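Local coordinates for protein diol-dehydratase (Roseburia inulinivorans, PDB 5I2A) that acts as a B12-independent diol dehydratase of the glycyl radical enzyme family, probably using a protein-borne radical to remove water from 1,2-propanediol, at residues 382-387 and 431-436; 408-413 and 771-776; 737-742 and 781-786. One frame throughout, in Å; residues are numbered along the deposited sequence.

Interaction 1. Residues 382-387 and 431-436; sequences SIRVWH and RNYNII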
loop_
_atom_site.group_PDB
_atom_site.type_symbol
_atom_site.label_atom_id
_atom_site.label_comp_id
_atom_site.label_asym_id
_atom_site.label_seq_id
_atom_site.Cartn_x
_atom_site.Cartn_y
_atom_site.Cartn_z
ATOM N N SER A 382 33.891 -17.200 7.356
ATOM C CA SER A 382 34.503 -16.756 6.121
ATOM C C SER A 382 35.774 -15.963 6.383
ATOM O O SER A 382 35.971 -15.421 7.470
ATOM C CB SER A 382 33.508 -15.905 5.337
ATOM O OG SER A 382 32.358 -16.646 5.030
ATOM N N ILE A 383 36.628 -15.867 5.376
ATOM C CA ILE A 383 37.775 -14.989 5.480
ATOM C C ILE A 383 37.910 -14.129 4.222
ATOM O O ILE A 383 37.730 -14.604 3.099
ATOM C CB ILE A 383 39.082 -15.791 5.743
ATOM C CG1 ILE A 383 40.271 -14.840 5.911
ATOM C CG2 ILE A 383 39.325 -16.829 4.638
ATOM C CD1 ILE A 383 41.514 -15.517 6.509
ATOM N N ARG A 384 38.174 -12.848 4.427
ATOM C CA ARG A 384 38.476 -11.952 3.329
ATOM C C ARG A 384 39.972 -12.005 3.032
ATOM O O ARG A 384 40.785 -11.707 3.892
ATOM C CB ARG A 384 38.049 -10.519 3.659
ATOM C CG ARG A 384 36.559 -10.274 3.558
ATOM C CD ARG A 384 36.190 -8.835 3.935
ATOM N NE ARG A 384 37.052 -7.847 3.291
ATOM C CZ ARG A 384 36.902 -6.532 3.424
ATOM N NH1 ARG A 384 35.910 -6.035 4.162
ATOM N NH2 ARG A 384 37.749 -5.712 2.825
ATOM N N VAL A 385 40.314 -12.401 1.813
ATOM C CA VAL A 385 41.692 -12.456 1.354
ATOM C C VAL A 385 42.010 -11.220 0.502
ATOM O O VAL A 385 41.236 -10.863 -0.392
ATOM C CB VAL A 385 41.954 -13.730 0.514
ATOM C CG1 VAL A 385 43.405 -13.777 0.010
ATOM C CG2 VAL A 385 41.617 -14.970 1.310
ATOM N N TRP A 386 43.124 -10.556 0.795
ATOM C CA TRP A 386 43.614 -9.469 -0.056
ATOM C C TRP A 386 45.141 -9.514 -0.114
ATOM O O TRP A 386 45.763 -10.288 0.610
ATOM C CB TRP A 386 43.100 -8.105 0.431
ATOM C CG TRP A 386 43.763 -7.560 1.654
ATOM C CD1 TRP A 386 43.713 -8.072 2.917
ATOM C CD2 TRP A 386 44.543 -6.367 1.736
ATOM N NE1 TRP A 386 44.430 -7.281 3.775
ATOM C CE2 TRP A 386 44.949 -6.224 3.076
ATOM C CE3 TRP A 386 44.941 -5.403 0.802
ATOM C CZ2 TRP A 386 45.740 -5.159 3.511
ATOM C CZ3 TRP A 386 45.734 -4.342 1.232
ATOM C CH2 TRP A 386 46.121 -4.231 2.576
ATOM N N HIS A 387 45.742 -8.709 -0.982
ATOM C CA HIS A 387 47.182 -8.802 -1.208
ATOM C C HIS A 387 47.980 -8.562 0.071
ATOM O O HIS A 387 49.039 -9.137 0.252
ATOM C CB HIS A 387 47.621 -7.833 -2.316
ATOM C CG HIS A 387 47.567 -6.381 -1.938
ATOM N ND1 HIS A 387 46.539 -5.546 -2.325
ATOM C CD2 HIS A 387 48.439 -5.607 -1.244
ATOM C CE1 HIS A 387 46.774 -4.324 -1.876
ATOM N NE2 HIS A 387 47.918 -4.336 -1.215
ATOM N N ARG A 431 35.019 -1.322 0.803
ATOM C CA ARG A 431 36.127 -1.840 1.593
ATOM C C ARG A 431 35.672 -2.468 2.890
ATOM O O ARG A 431 36.381 -3.287 3.469
ATOM C CB ARG A 431 37.138 -0.732 1.907
ATOM C CG ARG A 431 38.287 -0.711 0.936
ATOM C CD ARG A 431 39.310 0.360 1.277
ATOM N NE ARG A 431 40.225 0.572 0.164
ATOM C CZ ARG A 431 41.052 1.606 0.071
ATOM N NH1 ARG A 431 41.078 2.524 1.032
ATOM N NH2 ARG A 431 41.863 1.717 -0.972
ATOM N N ASN A 432 34.494 -2.072 3.348
ATOM C CA ASN A 432 33.958 -2.610 4.577
ATOM C C ASN A 432 32.969 -3.745 4.322
ATOM O O ASN A 432 32.139 -4.047 5.170
ATOM C CB ASN A 432 33.284 -1.505 5.387
ATOM C CG ASN A 432 33.014 -1.930 6.808
ATOM O OD1 ASN A 432 33.881 -2.504 7.447
ATOM N ND2 ASN A 432 31.791 -1.703 7.291
ATOM N N TYR A 433 33.046 -4.379 3.162
ATOM C CA TYR A 433 32.038 -5.394 2.841
ATOM C C TYR A 433 32.131 -6.635 3.730
ATOM O O TYR A 433 33.192 -6.966 4.282
ATOM C CB TYR A 433 32.130 -5.811 1.366
ATOM C CG TYR A 433 33.172 -6.872 1.055
ATOM C CD1 TYR A 433 32.853 -8.227 1.115
ATOM C CD2 TYR A 433 34.462 -6.523 0.675
ATOM C CE1 TYR A 433 33.790 -9.202 0.822
ATOM C CE2 TYR A 433 35.417 -7.498 0.386
ATOM C CZ TYR A 433 35.068 -8.842 0.463
ATOM O OH TYR A 433 35.994 -9.823 0.179
ATOM N N ASN A 434 31.014 -7.335 3.867
ATOM C CA ASN A 434 31.103 -8.713 4.320
ATOM C C ASN A 434 30.247 -9.592 3.419
ATOM O O ASN A 434 29.698 -9.118 2.419
ATOM C CB ASN A 434 30.719 -8.854 5.797
ATOM C CG ASN A 434 29.307 -8.394 6.096
ATOM O OD1 ASN A 434 29.102 -7.326 6.660
ATOM N ND2 ASN A 434 28.327 -9.224 5.761
ATOM N N ILE A 435 30.165 -10.868 3.751
ATOM C CA ILE A 435 29.420 -11.815 2.940
ATOM C C ILE A 435 28.063 -12.111 3.598
ATOM O O ILE A 435 27.949 -12.172 4.815
ATOM C CB ILE A 435 30.220 -13.119 2.718
ATOM C CG1 ILE A 435 31.484 -12.844 1.888
ATOM C CG2 ILE A 435 29.371 -14.198 2.030
ATOM C CD1 ILE A 435 31.224 -12.244 0.483
ATOM N N ILE A 436 27.037 -12.239 2.771
ATOM C CA ILE A 436 25.709 -12.625 3.203
ATOM C C ILE A 436 25.488 -14.078 2.840
ATOM O O ILE A 436 25.758 -14.467 1.705
ATOM C CB ILE A 436 24.614 -11.775 2.508
ATOM C CG1 ILE A 436 24.796 -10.275 2.816
ATOM C CG2 ILE A 436 23.210 -12.305 2.851
ATOM C CD1 ILE A 436 24.624 -9.893 4.280
#
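Arg384 runs its side chain along one face of the Tyr433 ring and ends against the backbone that leads into strand 434-436. Its CB is loosely in touch, 4.1 Å from Tyr433 OH. CG, placed anti to the carbonyl carbon (chi1 -76°), passes the same Tyr433 OH at 3.5 Å. CD lies over the ring as a CH-pi contact, 3.9 Å from the Tyr433 centroid. The chain bends at chi3 (47°) and continues over the tyrosine: NE approaches Tyr433 CE2 to 3.4 Å, and the guanidinium stacks flat on the ring, the planes 20° apart. At the tip, NH1 and NH2 grip one acceptor end-on, each 2.9 Å from Arg431 O. That oxygen lies in the guanidinium plane, while both nitrogens reach it from the same face of its own carbonyl plane. NH1 adds a weak bond to Tyr433 O. Asp413 forms a salt bridge with NH2 and a hydrogen bond with Tyr433 OH, so one carboxylate serves both stacked groups. With an alanine here, Arg431 O would probably lose both donors, Asp413 its cationic mate and the tyrosine face its cover. Strand 380-385 lies between strands 346-350 and 409-412; Arg384 packs on Ile348 of the former, and Tyr433 rests on Tyr411 of the latter and on Ile416 and Leu420 of helix 413-422.

Interaction 2. Residues 408-413 and 771-776; sequences PAYYND and ESFISL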
loop_
_atom_site.group_PDB
_atom_site.type_symbol
_atom_site.label_atom_id
_atom_site.label_comp_id
_atom_site.label_asym_id
_atom_site.label_seq_id
_atom_site.Cartn_x
_atom_site.Cartn_y
_atom_site.Cartn_z
ATOM N N PRO A 408 37.372 -21.769 6.785
ATOM C CA PRO A 408 36.388 -20.778 6.349
ATOM C C PRO A 408 36.232 -20.881 4.853
ATOM O O PRO A 408 37.023 -21.584 4.230
ATOM C CB PRO A 408 37.020 -19.451 6.740
ATOM C CG PRO A 408 38.512 -19.730 6.634
ATOM C CD PRO A 408 38.708 -21.180 6.989
ATOM N N ALA A 409 35.229 -20.223 4.289
ATOM C CA ALA A 409 35.203 -19.986 2.853
ATOM C C ALA A 409 36.102 -18.777 2.566
ATOM O O ALA A 409 36.228 -17.897 3.413
ATOM C CB ALA A 409 33.778 -19.738 2.357
ATOM N N TYR A 410 36.706 -18.750 1.381
ATOM C CA TYR A 410 37.693 -17.739 1.010
ATOM C C TYR A 410 37.131 -16.778 -0.044
ATOM O O TYR A 410 36.633 -17.218 -1.076
ATOM C CB TYR A 410 38.981 -18.418 0.487
ATOM C CG TYR A 410 39.647 -19.302 1.534
ATOM C CD1 TYR A 410 39.179 -20.591 1.790
ATOM C CD2 TYR A 410 40.725 -18.840 2.275
ATOM C CE1 TYR A 410 39.775 -21.397 2.764
ATOM C CE2 TYR A 410 41.322 -19.631 3.252
ATOM C CZ TYR A 410 40.844 -20.906 3.492
ATOM O OH TYR A 410 41.423 -21.682 4.460
ATOM N N TYR A 411 37.230 -15.474 0.219
ATOM C CA TYR A 411 36.670 -14.438 -0.658
ATOM C C TYR A 411 37.738 -13.431 -1.092
ATOM O O TYR A 411 38.584 -13.026 -0.307
ATOM C CB TYR A 411 35.503 -13.718 0.033
ATOM C CG TYR A 411 34.383 -14.686 0.393
ATOM C CD1 TYR A 411 33.348 -14.959 -0.506
ATOM C CD2 TYR A 411 34.397 -15.366 1.603
ATOM C CE1 TYR A 411 32.346 -15.864 -0.193
ATOM C CE2 TYR A 411 33.395 -16.276 1.931
ATOM C CZ TYR A 411 32.376 -16.523 1.033
ATOM O OH TYR A 411 31.414 -17.435 1.365
ATOM N N ASN A 412 37.667 -13.028 -2.353
ATOM C CA ASN A 412 38.688 -12.181 -2.952
ATOM C C ASN A 412 38.326 -10.684 -2.943
ATOM O O ASN A 412 37.614 -10.198 -3.827
ATOM C CB ASN A 412 38.952 -12.676 -4.379
ATOM C CG ASN A 412 40.084 -11.928 -5.070
ATOM O OD1 ASN A 412 40.798 -11.153 -4.450
ATOM N ND2 ASN A 412 40.247 -12.171 -6.365
ATOM N N ASP A 413 38.825 -9.967 -1.944
ATOM C CA ASP A 413 38.722 -8.498 -1.882
ATOM C C ASP A 413 38.948 -7.805 -3.219
ATOM O O ASP A 413 38.208 -6.890 -3.589
ATOM C CB ASP A 413 39.739 -7.919 -0.891
ATOM C CG ASP A 413 39.246 -7.924 0.541
ATOM O OD1 ASP A 413 38.359 -8.729 0.866
ATOM O OD2 ASP A 413 39.753 -7.118 1.350
ATOM N N GLU A 771 50.947 -24.272 2.670
ATOM C CA GLU A 771 51.469 -23.204 1.839
ATOM C C GLU A 771 51.077 -23.393 0.379
ATOM O O GLU A 771 50.744 -22.426 -0.290
ATOM C CB GLU A 771 52.995 -23.093 1.984
ATOM C CG GLU A 771 53.390 -22.213 3.166
ATOM C CD GLU A 771 54.861 -22.304 3.530
ATOM O OE1 GLU A 771 55.663 -22.779 2.696
ATOM O OE2 GLU A 771 55.214 -21.887 4.659
ATOM N N SER A 772 51.091 -24.618 -0.128
ATOM C CA SER A 772 50.669 -24.795 -1.513
ATOM C C SER A 772 49.142 -24.659 -1.644
ATOM O O SER A 772 48.654 -24.250 -2.691
ATOM C CB SER A 772 51.148 -26.137 -2.077
ATOM O OG SER A 772 50.955 -27.164 -1.148
ATOM N N PHE A 773 48.409 -24.975 -0.578
ATOM C CA PHE A 773 46.971 -24.697 -0.501
ATOM C C PHE A 773 46.706 -23.199 -0.707
ATOM O O PHE A 773 45.938 -22.816 -1.594
ATOM C CB PHE A 773 46.417 -25.172 0.845
ATOM C CG PHE A 773 44.988 -24.763 1.124
ATOM C CD1 PHE A 773 43.930 -25.441 0.550
ATOM C CD2 PHE A 773 44.710 -23.732 2.010
ATOM C CE1 PHE A 773 42.613 -25.088 0.841
ATOM C CE2 PHE A 773 43.402 -23.372 2.309
ATOM C CZ PHE A 773 42.348 -24.056 1.720
ATOM N N ILE A 774 47.370 -22.360 0.084
ATOM C CA ILE A 774 47.230 -20.905 -0.046
ATOM C C ILE A 774 47.600 -20.422 -1.463
ATOM O O ILE A 774 46.920 -19.565 -2.033
ATOM C CB ILE A 774 48.093 -20.157 0.998
ATOM C CG1 ILE A 774 47.633 -20.472 2.425
ATOM C CG2 ILE A 774 48.104 -18.650 0.740
ATOM C CD1 ILE A 774 46.237 -20.026 2.730
ATOM N N SER A 775 48.663 -20.982 -2.033
ATOM C CA SER A 775 49.086 -20.622 -3.386
ATOM C C SER A 775 48.072 -21.011 -4.447
ATOM O O SER A 775 47.933 -20.327 -5.453
ATOM C CB SER A 775 50.433 -21.273 -3.724
ATOM O OG SER A 775 51.457 -20.692 -2.950
ATOM N N LEU A 776 47.402 -22.137 -4.246
ATOM C CA LEU A 776 46.328 -22.543 -5.145
ATOM C C LEU A 776 45.246 -21.471 -5.188
ATOM O O LEU A 776 44.845 -21.029 -6.266
ATOM C CB LEU A 776 45.726 -23.878 -4.708
ATOM C CG LEU A 776 44.570 -24.418 -5.546
ATOM C CD1 LEU A 776 45.045 -24.793 -6.941
ATOM C CD2 LEU A 776 43.924 -25.621 -4.861
#
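Tyr410 presents its ring face to the edge of Phe773, overlapping it through the phenol end. The pair is an offset edge-to-face stack, with centroids 5.6 Å apart and planes inclined at 73°. Two atoms of the phenylalanine, CE2 and CZ, do the touching. Phe773 CE2 lies 3.4 Å from Tyr410 OH, and the same carbon is 3.7 Å from Tyr410 CZ. Beside it, Phe773 CZ meets Tyr410 CE1 at 3.8 Å. The displacement brings the hydroxyl oxygen close to the plane of the phenylalanine, at its C-H rim, where the polarity of the oxygen probably suits the slightly positive ring hydrogens.

The two side chains come from opposite directions. Phe773 holds CG anti to its own backbone nitrogen (chi1 172°), which carries the ring out from the helix towards the strand. Tyr410 reaches across from the strand with CG beside its backbone nitrogen (chi1 -61°). The polar end of this buried tyrosine is satisfied by a hydrogen bond between Tyr410 OH and Thr401 OG1. That bond gives the phenol a tie to helix 391-402 and probably helps hold the ring with its face turned to the phenylalanine edge.

The contact joins the pyruvate formate lyase-like part of the sequence to the glycine radical part, more than 350 residues later. Strand 409-412 runs parallel to strand 380-385 on one flank and antiparallel to strand 787-792 on the other, and helix 766-781 leads towards the latter strand. All three strands belong to a five-stranded mixed sheet, consistent with half of the barrel core of glycyl radical enzymes. Phe773 forms a second edge-to-face pair with Phe790 of strand 787-792, which Tyr410 also touches. Tyr410 touches Ala397 and Phe773 touches Ala398, which brings helix 391-402 into the same cluster.

Interaction 3. Residues 737-742 and 781-786; sequences SCNSVA and FDQQGM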
loop_
_atom_site.group_PDB
_atom_site.type_symbol
_atom_site.label_atom_id
_atom_site.label_comp_id
_atom_site.label_asym_id
_atom_site.label_seq_id
_atom_site.Cartn_x
_atom_site.Cartn_y
_atom_site.Cartn_z
ATOM N N SER A 737 41.930 -26.559 -13.420
ATOM C CA SER A 737 40.524 -26.296 -13.139
ATOM C C SER A 737 40.298 -24.815 -12.800
ATOM O O SER A 737 39.397 -24.182 -13.344
ATOM C CB SER A 737 40.018 -27.182 -12.003
ATOM O OG SER A 737 38.675 -26.852 -11.712
ATOM N N CYS A 738 41.115 -24.280 -11.901
ATOM C CA CYS A 738 41.067 -22.865 -11.564
ATOM C C CYS A 738 41.198 -21.985 -12.805
ATOM O O CYS A 738 40.458 -21.007 -12.964
ATOM C CB CYS A 738 42.166 -22.514 -10.555
ATOM S SG CYS A 738 41.867 -23.140 -8.873
ATOM N N ASN A 739 42.125 -22.341 -13.687
ATOM C CA ASN A 739 42.334 -21.575 -14.912
ATOM C C ASN A 739 41.052 -21.507 -15.753
ATOM O O ASN A 739 40.701 -20.445 -16.256
ATOM C CB ASN A 739 43.485 -22.162 -15.754
ATOM C CG ASN A 739 44.868 -21.963 -15.114
ATOM O OD1 ASN A 739 45.032 -21.237 -14.133
ATOM N ND2 ASN A 739 45.869 -22.616 -15.688
ATOM N N SER A 740 40.353 -22.633 -15.891
ATOM C CA SER A 740 39.090 -22.656 -16.627
ATOM C C SER A 740 38.046 -21.759 -15.979
ATOM O O SER A 740 37.408 -20.959 -16.654
ATOM C CB SER A 740 38.515 -24.075 -16.724
ATOM O OG SER A 740 39.192 -24.883 -17.663
ATOM N N VAL A 741 37.864 -21.921 -14.674
ATOM C CA VAL A 741 36.765 -21.258 -13.971
ATOM C C VAL A 741 37.009 -19.747 -13.946
ATOM O O VAL A 741 36.069 -18.962 -14.000
ATOM C CB VAL A 741 36.595 -21.805 -12.542
ATOM C CG1 VAL A 741 35.511 -21.045 -11.789
ATOM C CG2 VAL A 741 36.254 -23.313 -12.575
ATOM N N ALA A 742 38.278 -19.340 -13.907
ATOM C CA ALA A 742 38.602 -17.912 -13.952
ATOM C C ALA A 742 38.349 -17.271 -15.316
ATOM O O ALA A 742 38.434 -16.065 -15.428
ATOM C CB ALA A 742 40.033 -17.675 -13.550
ATOM N N PHE A 781 42.631 -16.393 -7.483
ATOM C CA PHE A 781 42.247 -15.015 -7.178
ATOM C C PHE A 781 43.018 -14.027 -8.076
ATOM O O PHE A 781 42.465 -13.016 -8.501
ATOM C CB PHE A 781 42.469 -14.688 -5.691
ATOM C CG PHE A 781 41.406 -15.249 -4.760
ATOM C CD1 PHE A 781 40.357 -16.010 -5.250
ATOM C CD2 PHE A 781 41.464 -15.005 -3.396
ATOM C CE1 PHE A 781 39.379 -16.517 -4.391
ATOM C CE2 PHE A 781 40.508 -15.500 -2.535
ATOM C CZ PHE A 781 39.452 -16.261 -3.026
ATOM N N ASP A 782 44.270 -14.351 -8.406
ATOM C CA ASP A 782 45.080 -13.505 -9.295
ATOM C C ASP A 782 44.555 -13.480 -10.726
ATOM O O ASP A 782 44.960 -12.639 -11.524
ATOM C CB ASP A 782 46.534 -13.968 -9.318
ATOM C CG ASP A 782 47.279 -13.603 -8.060
ATOM O OD1 ASP A 782 46.797 -12.749 -7.303
ATOM O OD2 ASP A 782 48.340 -14.191 -7.828
ATOM N N GLN A 783 43.670 -14.412 -11.052
ATOM C CA GLN A 783 43.015 -14.412 -12.351
ATOM C C GLN A 783 41.566 -13.903 -12.243
ATOM O O GLN A 783 40.755 -14.128 -13.132
ATOM C CB GLN A 783 43.059 -15.814 -12.953
ATOM C CG GLN A 783 44.474 -16.325 -13.240
ATOM C CD GLN A 783 44.468 -17.732 -13.802
ATOM O OE1 GLN A 783 44.307 -17.931 -15.007
ATOM N NE2 GLN A 783 44.629 -18.720 -12.925
ATOM N N GLN A 784 41.277 -13.233 -11.133
ATOM C CA GLN A 784 40.004 -12.544 -10.870
ATOM C C GLN A 784 38.858 -13.498 -10.500
ATOM O O GLN A 784 37.688 -13.158 -10.636
ATOM C CB GLN A 784 39.587 -11.657 -12.061
ATOM C CG GLN A 784 40.427 -10.379 -12.188
ATOM C CD GLN A 784 41.881 -10.674 -12.526
ATOM O OE1 GLN A 784 42.182 -11.255 -13.561
ATOM N NE2 GLN A 784 42.787 -10.295 -11.635
ATOM N N GLY A 785 39.198 -14.685 -10.018
ATOM C CA GLY A 785 38.201 -15.539 -9.393
ATOM C C GLY A 785 37.693 -14.862 -8.129
ATOM O O GLY A 785 38.428 -14.109 -7.500
ATOM N N MET A 786 36.448 -15.118 -7.747
ATOM C CA MET A 786 35.864 -14.390 -6.621
ATOM C C MET A 786 35.907 -15.147 -5.282
ATOM O O MET A 786 36.030 -14.550 -4.214
ATOM C CB MET A 786 34.416 -14.010 -6.955
ATOM C CG MET A 786 33.710 -13.213 -5.861
ATOM S SD MET A 786 31.998 -12.776 -6.243
ATOM C CE MET A 786 32.217 -11.808 -7.735
HETATM O O HOH W 1 42.328 -18.296 -16.699
#
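The Schellman motif that ends helix 766-781 packs against the last turn of helix 734-741, with Gln783 reaching across to Asn739. Gln783 NE2 donates to Asn739 OD1 over 2.8 Å, and the bond is nearly straight, with an N-H...O angle of 162°. The acceptor lies close to the plane of the glutamine amide, whereas the donor is moderately tilted from the asparagine carbonyl plane; the two amides are turned 74° against each other. Extended beyond CG, the Gln783 chain carries its amide to Asn739. A water molecule forms a second bridge, donating to Gln783 OE1 at 2.6 Å and to Asn739 O at 2.7 Å. The glutamine amide is thus used from both its nitrogen and its oxygen.

The helix end itself places Gln783. Phe781 to Gln784 form a type I turn, closed by Gln784 N to Phe781 O at 2.9 Å. Gln784 takes the positive phi (76°) of the C-prime residue, and Gly785 N returns to Tyr780 O. Nearer the backbone, Ala742 CB meets Gln783 CB at 3.6 Å, an apolar contact beside the polar one. Both amides have further partners outside the two segments: Asn739 ND2 bonds Asp659 OD2, which suits OD1 turning to the glutamine, and Gln783 NE2 also bonds Gly779 O in the last turn of the helix it follows. Past the turn, Gly785 O accepts from Asn412 ND2 as the chain enters strand 787-792.

Interactions 1 and 2 share the sheet in which strands 380-385 and 409-412 are neighbours, their centres about 12 Å apart. Interaction 2 is buried and aromatic; interaction 1 is partly buried and mixes a stack with charge-assisted bonds. Interaction 3 is a surface contact and relies on neutral amides and a water. Asp413 ties 408-413 to the arginine-tyrosine pair of interaction 1, and Asn412 N bonds Met786 O at 2.9 Å, linking 408-413 to 781-786. Interactions 2 and 3 also both involve helix 766-781, one through its body and the other through the Schellman turn that follows it. Interaction 1 approaches interaction 3 through packing, Val385 CB lying 3.8 Å from Phe781 CE2.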